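Local coordinates for protein nucleoporin nup120 (Schizosaccharomyces pombe, PDB 4GQ2) that serves as a structural constituent of the nuclear pore complex, whose nucleoporins build the pore and can also dock passing nuclear transport factors, at residues Y663-L674 against A776-S784. Residues are numbered along the deposited sequence; the frame is centred on the assembly and turned at random.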
ATOM      1  N   TYR A 663       3.107  25.525  -4.070  1.00 68.21           N
ATOM      2  CA  TYR A 663       2.345  26.295  -3.109  1.00 63.04           C
ATOM      3  C   TYR A 663       3.122  26.398  -1.815  1.00 66.13           C
ATOM      4  O   TYR A 663       4.165  25.758  -1.653  1.00 64.25           O
ATOM      5  CB  TYR A 663       0.958  25.688  -2.900  1.00 54.68           C
ATOM      6  CG  TYR A 663       0.045  25.957  -4.068  1.00 65.32           C
ATOM      7  CD1 TYR A 663      -0.730  27.116  -4.120  1.00 72.10           C
ATOM      8  CD2 TYR A 663      -0.024  25.075  -5.143  1.00 64.17           C
ATOM      9  CE1 TYR A 663      -1.560  27.375  -5.198  1.00 74.17           C
ATOM     10  CE2 TYR A 663      -0.852  25.326  -6.225  1.00 63.06           C
ATOM     11  CZ  TYR A 663      -1.617  26.474  -6.247  1.00 72.54           C
ATOM     12  OH  TYR A 663      -2.438  26.725  -7.321  1.00 75.88           O
ATOM     13  N   ASN A 664       2.623  27.227  -0.906  1.00 58.91           N
ATOM     14  CA  ASN A 664       3.292  27.448   0.359  1.00 59.32           C
ATOM     15  C   ASN A 664       3.186  26.212   1.242  1.00 60.74           C
ATOM     16  O   ASN A 664       2.088  25.703   1.485  1.00 54.89           O
ATOM     17  CB  ASN A 664       2.700  28.671   1.052  1.00 66.34           C
ATOM     18  CG  ASN A 664       2.585  29.872   0.122  1.00 72.02           C
ATOM     19  OD1 ASN A 664       1.511  30.160  -0.405  1.00 56.84           O
ATOM     20  ND2 ASN A 664       3.697  30.568  -0.095  1.00 67.38           N
ATOM     21  N   HIS A 665       4.338  25.712   1.684  1.00 63.70           N
ATOM     22  CA  HIS A 665       4.386  24.639   2.670  1.00 56.34           C
ATOM     23  C   HIS A 665       3.788  25.126   3.949  1.00 68.94           C
ATOM     24  O   HIS A 665       4.016  26.271   4.351  1.00 93.35           O
ATOM     25  CB  HIS A 665       5.814  24.187   2.900  1.00 64.03           C
ATOM     26  CG  HIS A 665       5.940  23.081   3.915  1.00 86.30           C
ATOM     27  ND1 HIS A 665       5.587  21.809   3.646  1.00 89.09           N
ATOM     28  CD2 HIS A 665       6.392  23.095   5.232  1.00 92.36           C
ATOM     29  CE1 HIS A 665       5.803  21.046   4.734  1.00100.34           C
ATOM     30  NE2 HIS A 665       6.297  21.834   5.704  1.00114.61           N
ATOM     31  N   SER A 666       3.017  24.268   4.608  1.00 65.45           N
ATOM     32  CA  SER A 666       2.189  24.717   5.717  1.00 58.81           C
ATOM     33  C   SER A 666       2.636  24.289   7.099  1.00 68.29           C
ATOM     34  O   SER A 666       3.352  23.301   7.270  1.00 68.04           O
ATOM     35  CB  SER A 666       0.737  24.293   5.512  1.00 54.86           C
ATOM     36  OG  SER A 666      -0.014  24.507   6.698  1.00 56.96           O
ATOM     37  N   ALA A 667       2.185  25.078   8.073  1.00 84.06           N
ATOM     38  CA  ALA A 667       2.225  24.750   9.487  1.00 98.08           C
ATOM     39  C   ALA A 667       0.834  25.034  10.074  1.00109.98           C
ATOM     40  O   ALA A 667       0.294  26.128   9.901  1.00115.12           O
ATOM     41  CB  ALA A 667       3.292  25.573  10.193  1.00 96.67           C
ATOM     42  N   GLN A 668       0.245  24.054  10.757  1.00110.57           N
ATOM     43  CA  GLN A 668       0.890  22.767  10.992  1.00112.64           C
ATOM     44  C   GLN A 668       0.100  21.575  10.447  1.00 89.97           C
ATOM     45  O   GLN A 668       0.214  21.246   9.270  1.00 80.56           O
ATOM     46  CB  GLN A 668       1.212  22.578  12.481  1.00124.01           C
ATOM     47  CG  GLN A 668       2.475  23.287  12.943  1.00123.45           C
ATOM     48  CD  GLN A 668       3.007  22.745  14.256  1.00131.81           C
ATOM     49  OE1 GLN A 668       2.303  22.726  15.267  1.00139.98           O
ATOM     50  NE2 GLN A 668       4.262  22.309  14.249  1.00123.33           N
ATOM     51  N   SER A 669      -0.706  20.952  11.308  1.00 80.93           N
ATOM     52  CA  SER A 669      -1.227  19.609  11.068  1.00 74.58           C
ATOM     53  C   SER A 669      -2.370  19.535  10.059  1.00 62.33           C
ATOM     54  O   SER A 669      -3.346  20.269  10.174  1.00 61.72           O
ATOM     55  CB  SER A 669      -1.654  18.956  12.387  1.00 82.02           C
ATOM     56  OG  SER A 669      -1.927  17.573  12.208  1.00 80.48           O
ATOM     57  N   PRO A 670      -2.242  18.636   9.063  1.00 56.42           N
ATOM     58  CA  PRO A 670      -3.361  18.308   8.188  1.00 48.04           C
ATOM     59  C   PRO A 670      -4.310  17.358   8.900  1.00 46.02           C
ATOM     60  O   PRO A 670      -3.909  16.691   9.853  1.00 47.65           O
ATOM     61  CB  PRO A 670      -2.690  17.586   7.024  1.00 48.06           C
ATOM     62  CG  PRO A 670      -1.474  16.956   7.623  1.00 49.26           C
ATOM     63  CD  PRO A 670      -1.015  17.897   8.697  1.00 47.29           C
ATOM     64  N   SER A 671      -5.559  17.296   8.448  1.00 41.85           N
ATOM     65  CA  SER A 671      -6.477  16.287   8.955  1.00 35.36           C
ATOM     66  C   SER A 671      -6.083  14.939   8.363  1.00 34.16           C
ATOM     67  O   SER A 671      -5.459  14.880   7.296  1.00 38.30           O
ATOM     68  CB  SER A 671      -7.908  16.613   8.547  1.00 37.28           C
ATOM     69  OG  SER A 671      -8.107  16.316   7.174  1.00 38.20           O
ATOM     70  N   LEU A 672      -6.457  13.858   9.037  1.00 31.74           N
ATOM     71  CA  LEU A 672      -6.240  12.527   8.487  1.00 32.38           C
ATOM     72  C   LEU A 672      -6.940  12.377   7.139  1.00 35.58           C
ATOM     73  O   LEU A 672      -6.352  11.866   6.183  1.00 36.95           O
ATOM     74  CB  LEU A 672      -6.698  11.448   9.466  1.00 30.81           C
ATOM     75  CG  LEU A 672      -5.812  11.321  10.712  1.00 38.40           C
ATOM     76  CD1 LEU A 672      -6.499  10.442  11.753  1.00 33.45           C
ATOM     77  CD2 LEU A 672      -4.395  10.830  10.368  1.00 27.64           C
ATOM     78  N   PHE A 673      -8.178  12.860   7.060  1.00 33.35           N
ATOM     79  CA  PHE A 673      -8.957  12.780   5.831  1.00 32.50           C
ATOM     80  C   PHE A 673      -8.265  13.460   4.652  1.00 34.09           C
ATOM     81  O   PHE A 673      -8.338  12.969   3.514  1.00 35.22           O
ATOM     82  CB  PHE A 673     -10.374  13.326   6.034  1.00 35.54           C
ATOM     83  CG  PHE A 673     -11.233  13.245   4.801  1.00 37.03           C
ATOM     84  CD1 PHE A 673     -11.665  12.016   4.312  1.00 34.42           C
ATOM     85  CD2 PHE A 673     -11.595  14.393   4.123  1.00 36.48           C
ATOM     86  CE1 PHE A 673     -12.452  11.945   3.175  1.00 37.61           C
ATOM     87  CE2 PHE A 673     -12.376  14.329   2.981  1.00 43.11           C
ATOM     88  CZ  PHE A 673     -12.806  13.104   2.506  1.00 37.74           C
ATOM     89  N   LEU A 674      -7.583  14.573   4.921  1.00 38.64           N
ATOM     90  CA  LEU A 674      -6.778  15.225   3.893  1.00 34.88           C
ATOM     91  C   LEU A 674      -5.666  14.304   3.371  1.00 35.45           C
ATOM     92  O   LEU A 674      -5.512  14.133   2.159  1.00 43.41           O
ATOM     93  CB  LEU A 674      -6.175  16.534   4.389  1.00 33.40           C
ATOM     94  CG  LEU A 674      -5.472  17.176   3.191  1.00 40.90           C
ATOM     95  CD1 LEU A 674      -6.270  18.329   2.598  1.00 42.65           C
ATOM     96  CD2 LEU A 674      -4.058  17.587   3.538  1.00 35.42           C
ATOM     97  N   ALA A 776       1.416  13.842   4.163  1.00 35.96           N
ATOM     98  CA  ALA A 776       1.443  14.730   5.318  1.00 33.98           C
ATOM     99  C   ALA A 776       2.699  15.606   5.352  1.00 38.33           C
ATOM    100  O   ALA A 776       2.619  16.775   5.721  1.00 46.89           O
ATOM    101  CB  ALA A 776       1.285  13.939   6.602  1.00 26.38           C
ATOM    102  N   LEU A 777       3.843  15.058   4.938  1.00 36.71           N
ATOM    103  CA  LEU A 777       5.104  15.819   4.914  1.00 36.28           C
ATOM    104  C   LEU A 777       5.102  16.952   3.888  1.00 42.39           C
ATOM    105  O   LEU A 777       5.877  17.902   4.004  1.00 40.34           O
ATOM    106  CB  LEU A 777       6.303  14.907   4.640  1.00 35.53           C
ATOM    107  CG  LEU A 777       6.671  13.871   5.702  1.00 45.11           C
ATOM    108  CD1 LEU A 777       7.653  12.852   5.139  1.00 43.77           C
ATOM    109  CD2 LEU A 777       7.232  14.556   6.939  1.00 48.71           C
ATOM    110  N   ASN A 778       4.245  16.840   2.878  1.00 42.94           N
ATOM    111  CA  ASN A 778       4.180  17.834   1.818  1.00 36.95           C
ATOM    112  C   ASN A 778       2.958  18.730   1.953  1.00 40.79           C
ATOM    113  O   ASN A 778       2.584  19.426   1.007  1.00 42.67           O
ATOM    114  CB  ASN A 778       4.185  17.144   0.457  1.00 35.38           C
ATOM    115  CG  ASN A 778       5.534  16.560   0.115  1.00 42.49           C
ATOM    116  OD1 ASN A 778       6.428  17.270  -0.331  1.00 46.79           O
ATOM    117  ND2 ASN A 778       5.690  15.256   0.326  1.00 42.42           N
ATOM    118  N   TYR A 779       2.340  18.698   3.134  1.00 41.80           N
ATOM    119  CA  TYR A 779       1.119  19.449   3.398  1.00 42.87           C
ATOM    120  C   TYR A 779       1.310  20.922   3.060  1.00 44.32           C
ATOM    121  O   TYR A 779       2.296  21.541   3.461  1.00 45.78           O
ATOM    122  CB  TYR A 779       0.670  19.278   4.853  1.00 39.91           C
ATOM    123  CG  TYR A 779      -0.579  20.061   5.187  1.00 48.28           C
ATOM    124  CD1 TYR A 779      -1.762  19.849   4.483  1.00 47.18           C
ATOM    125  CD2 TYR A 779      -0.581  21.020   6.202  1.00 48.94           C
ATOM    126  CE1 TYR A 779      -2.907  20.561   4.779  1.00 49.75           C
ATOM    127  CE2 TYR A 779      -1.726  21.740   6.506  1.00 41.33           C
ATOM    128  CZ  TYR A 779      -2.884  21.505   5.789  1.00 47.18           C
ATOM    129  OH  TYR A 779      -4.035  22.203   6.066  1.00 59.10           O
ATOM    130  N   SER A 780       0.372  21.474   2.302  1.00 43.31           N
ATOM    131  CA  SER A 780       0.548  22.808   1.754  1.00 47.23           C
ATOM    132  C   SER A 780      -0.745  23.594   1.626  1.00 54.17           C
ATOM    133  O   SER A 780      -1.837  23.028   1.509  1.00 55.96           O
ATOM    134  CB  SER A 780       1.245  22.731   0.392  1.00 51.77           C
ATOM    135  OG  SER A 780       2.578  22.267   0.537  1.00 49.73           O
ATOM    136  N   GLU A 781      -0.602  24.914   1.646  1.00 58.22           N
ATOM    137  CA  GLU A 781      -1.735  25.809   1.488  1.00 53.70           C
ATOM    138  C   GLU A 781      -1.422  26.891   0.483  1.00 53.14           C
ATOM    139  O   GLU A 781      -0.253  27.197   0.238  1.00 68.69           O
ATOM    140  CB  GLU A 781      -2.106  26.430   2.828  1.00 49.99           C
ATOM    141  CG  GLU A 781      -2.951  25.524   3.696  1.00 55.42           C
ATOM    142  CD  GLU A 781      -3.259  26.145   5.036  1.00 68.95           C
ATOM    143  OE1 GLU A 781      -4.442  26.468   5.276  1.00 70.82           O
ATOM    144  OE2 GLU A 781      -2.314  26.321   5.839  1.00 66.87           O
ATOM    145  N   CYS A 782      -2.476  27.443  -0.116  1.00 58.20           N
ATOM    146  CA  CYS A 782      -2.368  28.626  -0.963  1.00 58.61           C
ATOM    147  C   CYS A 782      -2.624  29.833  -0.075  1.00 57.60           C
ATOM    148  O   CYS A 782      -3.762  30.075   0.331  1.00 66.50           O
ATOM    149  CB  CYS A 782      -3.383  28.567  -2.105  1.00 58.56           C
ATOM    150  SG  CYS A 782      -3.239  29.915  -3.306  1.00 62.94           S
ATOM    151  N   PHE A 783      -1.566  30.574   0.246  1.00 62.33           N
ATOM    152  CA  PHE A 783      -1.675  31.668   1.217  1.00 75.03           C
ATOM    153  C   PHE A 783      -2.446  32.890   0.704  1.00 72.41           C
ATOM    154  O   PHE A 783      -3.262  33.459   1.431  1.00 74.58           O
ATOM    155  CB  PHE A 783      -0.299  32.078   1.776  1.00 79.61           C
ATOM    156  CG  PHE A 783       0.274  31.109   2.790  1.00 71.15           C
ATOM    157  CD1 PHE A 783      -0.536  30.169   3.433  1.00 67.68           C
ATOM    158  CD2 PHE A 783       1.623  31.165   3.130  1.00 70.37           C
ATOM    159  CE1 PHE A 783      -0.004  29.287   4.364  1.00 67.09           C
ATOM    160  CE2 PHE A 783       2.160  30.287   4.066  1.00 89.27           C
ATOM    161  CZ  PHE A 783       1.346  29.345   4.681  1.00 76.93           C
ATOM    162  N   SER A 784      -2.203  33.273  -0.547  1.00 80.56           N
ATOM    163  CA  SER A 784      -2.843  34.461  -1.122  1.00 97.14           C
ATOM    164  C   SER A 784      -4.326  34.262  -1.445  1.00105.87           C
ATOM    165  O   SER A 784      -5.125  35.192  -1.302  1.00100.03           O
ATOM    166  CB  SER A 784      -2.087  34.945  -2.366  1.00 83.13           C
ATOM    167  OG  SER A 784      -2.002  33.931  -3.349  1.00 71.11           O
TER
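N664 and H665 pair with S780 and E781 in a two-stranded antiparallel sheet, a short beta ladder joining the linker before helix 672-703 to the one after helix 770-777 in the helical part of nup120. E781 N donates to N664 O at 2.8 Å, and S666 N to Y779 O at 3.0 Å. N664 and E781 form the hydrogen-bonded pair, H665 and S780 the non-hydrogen-bonded one. Y779 carries the largest share of the contact. With CG anti to the backbone N (chi1 179°), its ring swings toward 663-674, where P670 CB sits over one face, 3.7 Å from the centroid, in a CH-pi contact. L674 crosses the ring at about a right angle, its CD2 3.4 Å from Y779 CD1, and S666 OG approaches CE2. The phenol OH hydrogen-bonds to S93 OG, tying the linker to a loop between strands 83-88 and 101-106. Were Y779 an alanine, P670 and L674 would probably lose their aromatic partner and S93 this bond. Past the ladder, the N664 amide lies stacked on the F783 ring, the two planes 5° apart, with N664 CB over the face. The same amide accepts from F783 N through OD1 at 3.2 Å, the donor tilted 27° from its carbonyl plane, so one side chain holds both backbone and ring of F783. C782 SG meets Y663 at the ring edge, near its plane. E781, extended beyond CG, reaches back along the ladder to S666, whose OG donates to E781 OE2 on its anti side, well out of the carboxylate plane, at 3.1 Å.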